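Local coordinates for alpha-fucosidase GH29 (Fusarium graminearum, PDB 4NI3), which hydrolyses alpha-L-fucosides as a family 29 glycoside hydrolase, probably releasing alpha-1,6-linked fucose from the N-glycans of glycoproteins, at residues 517-522 with 580-585; 434-439 with 466-471; 286-291 with 392-397; 282-287 with 299-304. All coordinates share one frame; numbering follows the deposited sequence.

Contact 1 of 4, residues 517-522 with 580-585; sequences VALALG and IVVSKI. With MAN (alpha-D-mannopyranose), chain C.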
# COMPACT_ATOMS: atom_id res chain seq x y z
N VAL A 517 -1.99 -17.18 -19.73
CA VAL A 517 -2.21 -15.94 -19.00
C VAL A 517 -3.24 -15.13 -19.76
O VAL A 517 -3.06 -14.85 -20.95
CB VAL A 517 -0.93 -15.12 -18.84
CG1 VAL A 517 -1.24 -13.77 -18.21
CG2 VAL A 517 0.12 -15.90 -18.03
N ALA A 518 -4.33 -14.76 -19.09
CA ALA A 518 -5.34 -13.86 -19.66
C ALA A 518 -4.86 -12.41 -19.50
O ALA A 518 -4.23 -12.07 -18.48
CB ALA A 518 -6.68 -14.06 -18.99
N LEU A 519 -5.13 -11.60 -20.52
CA LEU A 519 -4.74 -10.19 -20.58
C LEU A 519 -5.94 -9.32 -20.87
O LEU A 519 -6.67 -9.54 -21.85
CB LEU A 519 -3.66 -9.97 -21.66
CG LEU A 519 -2.36 -10.76 -21.54
CD1 LEU A 519 -1.50 -10.60 -22.79
CD2 LEU A 519 -1.55 -10.39 -20.28
N ALA A 520 -6.15 -8.30 -20.06
CA ALA A 520 -7.15 -7.29 -20.33
C ALA A 520 -6.63 -6.34 -21.42
O ALA A 520 -5.54 -6.55 -21.96
CB ALA A 520 -7.48 -6.52 -19.04
N LEU A 521 -7.38 -5.28 -21.72
CA LEU A 521 -6.82 -4.20 -22.52
C LEU A 521 -5.67 -3.58 -21.73
O LEU A 521 -5.69 -3.51 -20.49
CB LEU A 521 -7.88 -3.15 -22.86
CG LEU A 521 -9.12 -3.71 -23.57
CD1 LEU A 521 -10.08 -2.61 -23.94
CD2 LEU A 521 -8.71 -4.50 -24.79
N GLY A 522 -4.62 -3.18 -22.43
CA GLY A 522 -3.49 -2.58 -21.74
C GLY A 522 -2.15 -2.91 -22.34
O GLY A 522 -2.06 -3.39 -23.46
N ILE A 580 3.61 -7.00 -25.11
CA ILE A 580 2.36 -7.04 -25.86
C ILE A 580 1.46 -5.87 -25.51
O ILE A 580 1.30 -5.55 -24.33
CB ILE A 580 1.56 -8.36 -25.58
CG1 ILE A 580 2.41 -9.61 -25.84
CG2 ILE A 580 0.24 -8.37 -26.38
CD1 ILE A 580 1.72 -10.94 -25.43
N VAL A 581 0.86 -5.25 -26.52
CA VAL A 581 -0.17 -4.23 -26.30
C VAL A 581 -1.51 -4.77 -26.79
O VAL A 581 -1.63 -5.22 -27.93
CB VAL A 581 0.19 -2.91 -27.01
CG1 VAL A 581 -0.95 -1.90 -26.93
CG2 VAL A 581 1.50 -2.35 -26.42
N VAL A 582 -2.52 -4.73 -25.93
CA VAL A 582 -3.83 -5.28 -26.24
C VAL A 582 -4.79 -4.10 -26.32
O VAL A 582 -4.95 -3.36 -25.34
CB VAL A 582 -4.28 -6.30 -25.19
CG1 VAL A 582 -5.66 -6.88 -25.56
CG2 VAL A 582 -3.25 -7.41 -25.07
N SER A 583 -5.43 -3.92 -27.47
CA SER A 583 -6.18 -2.70 -27.75
C SER A 583 -7.58 -3.00 -28.28
O SER A 583 -7.77 -3.97 -29.02
CB SER A 583 -5.43 -1.82 -28.76
OG SER A 583 -4.10 -1.55 -28.34
N LYS A 584 -8.55 -2.17 -27.92
CA LYS A 584 -9.87 -2.24 -28.52
C LYS A 584 -9.80 -1.75 -29.96
O LYS A 584 -9.09 -0.79 -30.29
CB LYS A 584 -10.85 -1.39 -27.70
CG LYS A 584 -12.18 -2.04 -27.38
CD LYS A 584 -13.02 -1.14 -26.49
CE LYS A 584 -13.30 0.20 -27.17
NZ LYS A 584 -14.12 1.12 -26.32
N ILE A 585 -10.53 -2.42 -30.84
CA ILE A 585 -10.72 -1.86 -32.15
C ILE A 585 -12.09 -1.18 -32.16
O ILE A 585 -12.35 -0.33 -33.00
CB ILE A 585 -10.63 -2.90 -33.26
CG1 ILE A 585 -11.75 -3.91 -33.12
CG2 ILE A 585 -9.29 -3.60 -33.22
CD1 ILE A 585 -11.77 -4.92 -34.25
OXT ILE A 585 -12.95 -1.45 -31.31
C1 MAN C . 1.55 4.23 -28.78
C2 MAN C . 0.10 4.07 -29.29
C3 MAN C . -0.78 3.49 -28.18
C4 MAN C . -0.19 2.16 -27.66
C5 MAN C . 1.30 2.35 -27.30
C6 MAN C . 2.02 1.04 -27.03
O2 MAN C . 0.04 3.11 -30.30
O3 MAN C . -2.13 3.28 -28.60
O4 MAN C . -0.90 1.74 -26.51
O5 MAN C . 2.03 2.98 -28.38
O6 MAN C . 2.95 1.28 -25.99

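Contact 2 of 4, residues 434-439 with 466-471; sequences LGSNAL and QSKDAL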
# COMPACT_ATOMS: atom_id res chain seq x y z
N LEU A 434 -16.06 -17.22 -15.80
CA LEU A 434 -16.06 -18.67 -15.84
C LEU A 434 -17.24 -19.20 -16.66
O LEU A 434 -17.52 -20.40 -16.63
CB LEU A 434 -16.07 -19.26 -14.41
CG LEU A 434 -14.81 -18.98 -13.56
CD1 LEU A 434 -15.00 -19.51 -12.15
CD2 LEU A 434 -13.57 -19.58 -14.19
N GLY A 435 -17.92 -18.34 -17.42
CA GLY A 435 -19.00 -18.79 -18.30
C GLY A 435 -18.44 -19.31 -19.62
O GLY A 435 -17.23 -19.31 -19.84
N SER A 436 -19.31 -19.77 -20.52
CA SER A 436 -18.78 -20.36 -21.75
C SER A 436 -18.37 -19.30 -22.80
O SER A 436 -17.55 -19.60 -23.67
CB SER A 436 -19.79 -21.37 -22.33
OG SER A 436 -21.07 -20.79 -22.53
N ASN A 437 -18.88 -18.08 -22.69
CA ASN A 437 -18.37 -16.97 -23.52
C ASN A 437 -16.89 -16.74 -23.23
O ASN A 437 -16.14 -16.29 -24.09
CB ASN A 437 -19.11 -15.65 -23.28
CG ASN A 437 -20.49 -15.63 -23.88
OD1 ASN A 437 -20.79 -16.36 -24.81
ND2 ASN A 437 -21.34 -14.76 -23.34
N ALA A 438 -16.49 -17.04 -21.99
CA ALA A 438 -15.10 -16.93 -21.58
C ALA A 438 -14.25 -18.11 -22.02
O ALA A 438 -13.07 -18.19 -21.70
CB ALA A 438 -15.00 -16.77 -20.05
N LEU A 439 -14.87 -19.04 -22.77
CA LEU A 439 -14.18 -20.20 -23.32
C LEU A 439 -13.55 -21.04 -22.21
O LEU A 439 -12.47 -21.62 -22.39
CB LEU A 439 -13.12 -19.78 -24.34
CG LEU A 439 -13.53 -18.79 -25.43
CD1 LEU A 439 -12.34 -18.51 -26.36
CD2 LEU A 439 -14.73 -19.30 -26.23
N GLN A 466 -23.20 -23.74 -15.89
CA GLN A 466 -22.43 -22.81 -16.71
C GLN A 466 -23.25 -22.33 -17.90
O GLN A 466 -23.56 -23.12 -18.80
CB GLN A 466 -21.16 -23.47 -17.21
CG GLN A 466 -20.21 -22.47 -17.88
CD GLN A 466 -19.06 -23.14 -18.57
OE1 GLN A 466 -19.21 -24.20 -19.18
NE2 GLN A 466 -17.88 -22.51 -18.52
N SER A 467 -23.63 -21.06 -17.90
CA SER A 467 -24.34 -20.46 -19.04
C SER A 467 -23.34 -19.77 -19.96
O SER A 467 -22.14 -19.71 -19.65
CB SER A 467 -25.40 -19.46 -18.56
OG SER A 467 -24.80 -18.31 -17.97
N LYS A 468 -23.82 -19.24 -21.09
CA LYS A 468 -22.99 -18.40 -21.94
C LYS A 468 -22.36 -17.28 -21.12
O LYS A 468 -21.16 -17.01 -21.21
CB LYS A 468 -23.81 -17.81 -23.09
CG LYS A 468 -23.91 -18.70 -24.29
CD LYS A 468 -24.77 -18.05 -25.35
CE LYS A 468 -24.27 -16.68 -25.72
NZ LYS A 468 -25.14 -16.07 -26.77
N ASP A 469 -23.19 -16.61 -20.34
CA ASP A 469 -22.76 -15.41 -19.66
C ASP A 469 -21.88 -15.68 -18.46
O ASP A 469 -21.04 -14.84 -18.15
CB ASP A 469 -23.96 -14.59 -19.20
CG ASP A 469 -24.80 -14.07 -20.36
OD1 ASP A 469 -24.25 -13.91 -21.47
OD2 ASP A 469 -26.01 -13.83 -20.16
N ALA A 470 -22.07 -16.80 -17.77
CA ALA A 470 -21.46 -16.94 -16.44
C ALA A 470 -21.54 -18.34 -15.90
O ALA A 470 -22.41 -19.12 -16.27
CB ALA A 470 -22.15 -15.99 -15.48
N LEU A 471 -20.62 -18.67 -15.00
CA LEU A 471 -20.84 -19.78 -14.09
C LEU A 471 -21.87 -19.31 -13.05
O LEU A 471 -21.60 -18.41 -12.26
CB LEU A 471 -19.53 -20.19 -13.43
CG LEU A 471 -19.63 -21.18 -12.26
CD1 LEU A 471 -20.40 -22.41 -12.71
CD2 LEU A 471 -18.26 -21.59 -11.75
O HOH W 1 -22.84 -22.58 -21.26
O HOH W 2 -18.65 -16.06 -20.05

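Contact 3 of 4, residues 286-291 with 392-397; sequences DWERGG and GSFTAP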
# COMPACT_ATOMS: atom_id res chain seq x y z
N ASP A 286 4.22 2.64 -4.24
CA ASP A 286 3.14 2.86 -3.30
C ASP A 286 2.16 3.92 -3.82
O ASP A 286 2.52 5.06 -4.16
CB ASP A 286 3.74 3.26 -1.93
CG ASP A 286 2.69 3.60 -0.91
OD1 ASP A 286 1.94 4.57 -1.13
OD2 ASP A 286 2.61 2.92 0.14
N TRP A 287 0.90 3.51 -3.90
CA TRP A 287 -0.19 4.34 -4.41
C TRP A 287 -0.91 4.97 -3.23
O TRP A 287 -1.41 4.26 -2.36
CB TRP A 287 -1.17 3.48 -5.20
CG TRP A 287 -0.60 2.89 -6.47
CD1 TRP A 287 0.43 2.01 -6.58
CD2 TRP A 287 -1.07 3.12 -7.81
NE1 TRP A 287 0.65 1.68 -7.91
CE2 TRP A 287 -0.27 2.35 -8.68
CE3 TRP A 287 -2.09 3.89 -8.34
CZ2 TRP A 287 -0.46 2.34 -10.07
CZ3 TRP A 287 -2.28 3.89 -9.73
CH2 TRP A 287 -1.47 3.11 -10.56
N GLU A 288 -0.94 6.28 -3.15
CA GLU A 288 -1.45 7.01 -2.00
C GLU A 288 -2.96 7.24 -2.06
O GLU A 288 -3.46 7.79 -3.06
CB GLU A 288 -0.72 8.37 -1.91
CG GLU A 288 -1.22 9.26 -0.79
CD GLU A 288 -0.47 10.59 -0.70
OE1 GLU A 288 0.59 10.73 -1.33
OE2 GLU A 288 -0.99 11.50 -0.01
N ARG A 289 -3.71 6.84 -1.03
CA ARG A 289 -5.16 7.07 -1.00
C ARG A 289 -5.83 6.60 -2.27
O ARG A 289 -6.69 7.28 -2.81
CB ARG A 289 -5.49 8.55 -0.77
CG ARG A 289 -5.20 9.01 0.66
CD ARG A 289 -5.79 10.39 0.86
NE ARG A 289 -5.58 10.93 2.21
CZ ARG A 289 -6.35 10.67 3.26
NH1 ARG A 289 -7.35 9.79 3.17
NH2 ARG A 289 -6.07 11.22 4.44
N GLY A 290 -5.42 5.45 -2.77
CA GLY A 290 -6.02 4.93 -3.99
C GLY A 290 -5.23 3.72 -4.43
O GLY A 290 -4.60 3.04 -3.62
N GLY A 291 -5.22 3.46 -5.72
CA GLY A 291 -4.61 2.25 -6.25
C GLY A 291 -5.04 2.16 -7.70
O GLY A 291 -5.87 2.94 -8.16
N GLY A 392 -5.91 5.36 -9.68
CA GLY A 392 -4.98 6.44 -9.42
C GLY A 392 -4.91 6.72 -7.94
O GLY A 392 -5.72 6.22 -7.15
N SER A 393 -3.93 7.54 -7.56
CA SER A 393 -3.86 8.05 -6.20
C SER A 393 -5.01 9.01 -5.99
O SER A 393 -5.60 9.51 -6.95
CB SER A 393 -2.52 8.74 -5.94
OG SER A 393 -2.16 9.61 -7.00
N PHE A 394 -5.34 9.27 -4.72
CA PHE A 394 -6.40 10.22 -4.34
C PHE A 394 -7.74 9.90 -4.99
O PHE A 394 -8.38 10.77 -5.58
CB PHE A 394 -5.99 11.66 -4.66
CG PHE A 394 -4.65 12.00 -4.10
CD1 PHE A 394 -4.50 12.24 -2.74
CD2 PHE A 394 -3.53 12.00 -4.90
CE1 PHE A 394 -3.26 12.54 -2.21
CE2 PHE A 394 -2.28 12.28 -4.36
CZ PHE A 394 -2.15 12.53 -3.02
N THR A 395 -8.16 8.65 -4.86
CA THR A 395 -9.47 8.24 -5.33
C THR A 395 -10.23 7.59 -4.19
O THR A 395 -9.66 7.26 -3.15
CB THR A 395 -9.39 7.30 -6.55
OG1 THR A 395 -8.48 6.22 -6.28
CG2 THR A 395 -8.90 8.07 -7.80
N ALA A 396 -11.53 7.42 -4.35
CA ALA A 396 -12.38 6.97 -3.26
C ALA A 396 -12.18 5.47 -2.96
O ALA A 396 -11.93 4.70 -3.88
CB ALA A 396 -13.84 7.23 -3.59
N PRO A 397 -12.27 5.08 -1.68
CA PRO A 397 -12.24 3.63 -1.37
C PRO A 397 -13.39 2.90 -2.04
O PRO A 397 -14.43 3.50 -2.34
CB PRO A 397 -12.38 3.59 0.14
CG PRO A 397 -11.83 4.89 0.62
CD PRO A 397 -12.26 5.89 -0.45
O HOH W 3 -8.40 3.88 -7.26

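Contact 4 of 4, residues 282-287 with 299-304; sequences SAVDDW and YWQTDD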
# COMPACT_ATOMS: atom_id res chain seq x y z
N SER A 282 13.88 -2.45 -7.60
CA SER A 282 14.34 -2.85 -6.27
C SER A 282 13.49 -2.27 -5.15
O SER A 282 13.66 -2.70 -3.99
CB SER A 282 15.78 -2.42 -6.06
OG SER A 282 15.92 -1.02 -6.25
N ALA A 283 12.61 -1.33 -5.48
CA ALA A 283 11.70 -0.71 -4.51
C ALA A 283 10.29 -0.96 -4.96
O ALA A 283 10.04 -1.14 -6.16
CB ALA A 283 11.98 0.80 -4.36
N VAL A 284 9.35 -0.98 -4.01
CA VAL A 284 7.94 -1.22 -4.29
C VAL A 284 7.17 0.09 -4.44
O VAL A 284 7.26 0.96 -3.56
CB VAL A 284 7.33 -2.07 -3.16
CG1 VAL A 284 5.82 -2.27 -3.38
CG2 VAL A 284 8.03 -3.40 -3.11
N ASP A 285 6.43 0.23 -5.54
CA ASP A 285 5.62 1.41 -5.78
C ASP A 285 4.45 1.48 -4.82
O ASP A 285 3.72 0.50 -4.66
CB ASP A 285 5.04 1.39 -7.19
CG ASP A 285 6.04 1.72 -8.25
OD1 ASP A 285 7.26 1.51 -8.07
OD2 ASP A 285 5.55 2.15 -9.33
N ASP A 286 4.22 2.64 -4.24
CA ASP A 286 3.14 2.86 -3.30
C ASP A 286 2.16 3.92 -3.82
O ASP A 286 2.52 5.06 -4.16
CB ASP A 286 3.74 3.26 -1.93
CG ASP A 286 2.69 3.60 -0.91
OD1 ASP A 286 1.94 4.57 -1.13
OD2 ASP A 286 2.61 2.92 0.14
N TRP A 287 0.90 3.51 -3.90
CA TRP A 287 -0.19 4.34 -4.41
C TRP A 287 -0.91 4.97 -3.23
O TRP A 287 -1.41 4.26 -2.36
CB TRP A 287 -1.17 3.48 -5.20
CG TRP A 287 -0.60 2.89 -6.47
CD1 TRP A 287 0.43 2.01 -6.58
CD2 TRP A 287 -1.07 3.12 -7.81
NE1 TRP A 287 0.65 1.68 -7.91
CE2 TRP A 287 -0.27 2.35 -8.68
CE3 TRP A 287 -2.09 3.89 -8.34
CZ2 TRP A 287 -0.46 2.34 -10.07
CZ3 TRP A 287 -2.28 3.89 -9.73
CH2 TRP A 287 -1.47 3.11 -10.56
N TYR A 299 4.45 -6.44 -8.35
CA TYR A 299 3.78 -6.28 -7.05
C TYR A 299 3.95 -4.85 -6.51
O TYR A 299 5.05 -4.30 -6.54
CB TYR A 299 4.35 -7.30 -6.05
CG TYR A 299 3.35 -7.69 -5.01
CD1 TYR A 299 2.52 -8.80 -5.20
CD2 TYR A 299 3.20 -6.94 -3.84
CE1 TYR A 299 1.59 -9.16 -4.25
CE2 TYR A 299 2.25 -7.31 -2.86
CZ TYR A 299 1.45 -8.41 -3.11
OH TYR A 299 0.49 -8.78 -2.21
N TRP A 300 2.86 -4.28 -5.99
CA TRP A 300 2.82 -2.86 -5.57
C TRP A 300 2.06 -2.78 -4.23
O TRP A 300 1.60 -3.80 -3.69
CB TRP A 300 2.14 -1.98 -6.68
CG TRP A 300 0.82 -2.57 -7.06
CD1 TRP A 300 0.61 -3.56 -7.96
CD2 TRP A 300 -0.43 -2.29 -6.44
NE1 TRP A 300 -0.72 -3.90 -7.97
CE2 TRP A 300 -1.38 -3.14 -7.03
CE3 TRP A 300 -0.85 -1.38 -5.46
CZ2 TRP A 300 -2.73 -3.14 -6.65
CZ3 TRP A 300 -2.19 -1.38 -5.06
CH2 TRP A 300 -3.11 -2.25 -5.67
N GLN A 301 1.93 -1.59 -3.66
CA GLN A 301 1.03 -1.46 -2.52
C GLN A 301 0.32 -0.13 -2.52
O GLN A 301 0.76 0.84 -3.16
CB GLN A 301 1.75 -1.71 -1.19
CG GLN A 301 2.71 -0.64 -0.80
CD GLN A 301 3.16 -0.73 0.67
OE1 GLN A 301 3.47 -1.79 1.21
NE2 GLN A 301 3.17 0.42 1.32
N THR A 302 -0.80 -0.10 -1.81
CA THR A 302 -1.58 1.09 -1.47
C THR A 302 -1.24 1.51 -0.04
O THR A 302 -1.16 0.62 0.84
CB THR A 302 -3.09 0.79 -1.54
OG1 THR A 302 -3.51 0.75 -2.90
CG2 THR A 302 -3.86 1.88 -0.82
N ASP A 303 -1.12 2.80 0.24
CA ASP A 303 -1.24 3.22 1.62
C ASP A 303 -2.43 4.18 1.67
O ASP A 303 -2.53 5.10 0.85
CB ASP A 303 0.08 3.82 2.18
CG ASP A 303 0.29 5.29 1.82
OD1 ASP A 303 0.63 5.63 0.66
OD2 ASP A 303 0.14 6.13 2.72
N ASP A 304 -3.38 3.89 2.55
CA ASP A 304 -4.59 4.68 2.67
C ASP A 304 -4.80 5.00 4.11
O ASP A 304 -4.08 4.49 4.98
CB ASP A 304 -5.80 3.93 2.10
CG ASP A 304 -6.87 4.84 1.52
OD1 ASP A 304 -6.87 6.05 1.77
OD2 ASP A 304 -7.75 4.29 0.82
O HOH W 4 6.06 -1.90 -7.53

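Contact 1 of 4, residues 517-522 with 580-585
Two backbone bonds tie Gly522 to Val582 as an antiparallel hydrogen-bonded pair. Gly522 N reaches Val582 O at 2.9 Å, while Val582 N returns to Gly522 O at 2.8 Å. A longer CA-H...O contact, Val581 CA to Gly522 O at 3.5 Å, adds to the grip on that glycine oxygen. Gly522 sits at phi 145°, psi -166°, a backbone shape that a side chain would hardly tolerate. After strand 516-519, at the edge of one four-stranded antiparallel sheet, the chain passes through Ala520 and Leu521 and at Gly522 begins strand 522-524, at the edge of another, beside the C-terminal strand 579-584.

The apolar contacts flank this switch. Leu521, with CG beside its backbone N (chi1 -56°), lays CD2 against Val582 CG1 at 3.9 Å, the two side chains crossing at about a right angle, and puts CD1 on the CB of Lys584 at 4.0 Å. Deeper in, Leu519 CD1 meets Ile580 CD1 at 4.2 Å, where Phe528 and Leu529 of helix 526-532 also pack on the leucine. Val581 points the other way and sets its CG2 against C6 of a mannose at 3.5 Å.

Contact 2 of 4, residues 434-439 with 466-471
Gln466 extends its side chain across to the 434-439 loop and gives an amide N-H from NE2 to Leu434 O at 2.9 Å. CG anti to the backbone N (chi1 -170°) and an extended chain beyond it carry NE2 that far. Leu434 O lies near the amide plane, although the donor is tilted 34° from the carbonyl plane of Leu434. The same NE2 also bonds Val440 O, so one amide nitrogen holds two backbone oxygens.

The next two donors are backbone N-H groups of the loop. Ser436 N goes to Ser467 O at 3.0 Å, and Asn437 N to Lys468 O at 2.9 Å. Lys468 O probably also takes a proton from a water, though that water has more acceptors within reach than protons; it accepts a weak bond from Ala438 N. A second water bridges the segments, donating to Gln466 O at 2.6 Å and lying 2.8 Å from Ser436 OG. Ser467 OG is bonded to Asp472 OD2. Gly435 is wedged so closely against 468-470 that a CB would collide with Ala470 N.

Apolar contact is confined to one end, where Leu434 and Leu471 lie side by side, pointing the same way, CB to CB at 3.7 Å, with Leu489 of strand 485-491 against both. Outward, the side chain of Asn437 crosses that of Lys468, OD1 lying 3.6 Å from CE. The 466-471 loop links strands 464-466 and 471-474 of the C-terminal domain, and bonds from several separate donors fix it against 434-439 although the two share no sheet pairing.

Contact 3 of 4, residues 286-291 with 392-397
Glu288 and Arg289, at the C-terminal end of barrel strand 284-288, receive the loop 392-397 through their carbonyls. The strand belongs to the eight-stranded parallel barrel of the TIM-barrel domain. Phe394 N bonds Glu288 O at 2.9 Å and Thr395 N bonds Arg289 O at the same 2.9 Å. Further on, Gly291 and Gly392 form a single antiparallel bridge, joined by two backbone bonds.

This glycine end is the tight part. Gly290 lies against the loop with its CA 3.4 Å from Gly392 O, and a CB there would run straight into that oxygen. Gly392 CA comes in at the edge of the Trp287 ring, 3.7 Å from CZ3.

Toward the exposed Phe394 the contact turns to its solvent side. The carboxylate of Glu288 and the ring of Phe394 meet with their planes 58° apart, and OE2 lies 3.3 Å from CE1. OE1 of the glutamate has partners of its own, a salt bridge to Lys272 and a hydrogen bond to a bound Tris molecule, probably from the crystallisation liquor, which may mark a pocket. Arg289 leads away to Ser307 and Trp311. At the opposite end one water donates to Gly291 O at 2.8 Å.

Contact 4 of 4, residues 282-287 with 299-304
Trp300 turns the edge of its six-membered ring toward the face of the five-membered ring of Trp287, centroids 5.2 Å apart and planes at 62°, an edge-to-face (T-shaped) pair. The closest carbons are Trp287 CD1 and Trp300 CE3, at 3.8 Å. Trp300 gets there because its CG sits between the backbone N and the carbonyl carbon; its NE1 is bonded to Lys335 O.

The opposite face of the two strands is polar. Gln301 sends NE2 to Asp286 OD2 in a nearly straight bond of 2.8 Å that uses the anti lone pair. OD2 lies almost in the amide plane of Gln301, though the carboxylate as a whole is turned 55° from it. Trp224 NE1 bonds the same OD2, and Gln301 OE1 is bonded to Tyr24 OH. Asp303 crosses Asp286 at about a right angle, the two OD1 atoms 2.5 Å apart, an unusually close approach of two acids. Asp303 OD2 goes to Tyr32 OH and to a bound glycerol, probably from the crystallisation liquor.

Between the two faces the backbones run parallel, 33° apart: Gln301 N bonds Asp285 O at 2.9 Å, Trp287 N bonds Gln301 O, and Asp303 N bonds Trp287 O at 3.0 Å. Asp286 and Gln301 face one way, Trp287 and Thr302 the other, the alternation of neighbouring parallel strands in a TIM barrel, here the sixth and seventh of eight.

Overall arrangement
Contacts 3 and 4 form one cluster, their centres about 11 Å apart. Both use strand 284-288 and share Asp286 and Trp287; strand 300-305 lies beside it in the barrel, and Thr302 OG1 comes within 2.6 Å of Gly290 O where the two meet. Contact 4 thus joins neighbouring barrel strands, while contact 3 brings a much later loop onto the end of one of them. Contacts 2 and 1 close further along the chain, in that order. Contact 2, in the C-terminal domain, lies about 32 to 34 Å from the barrel pair between centres, and contact 1 about 23 to 24 Å. These two are about 20 Å apart between centres and do not touch. The barrel precedes the antiparallel sheets in sequence.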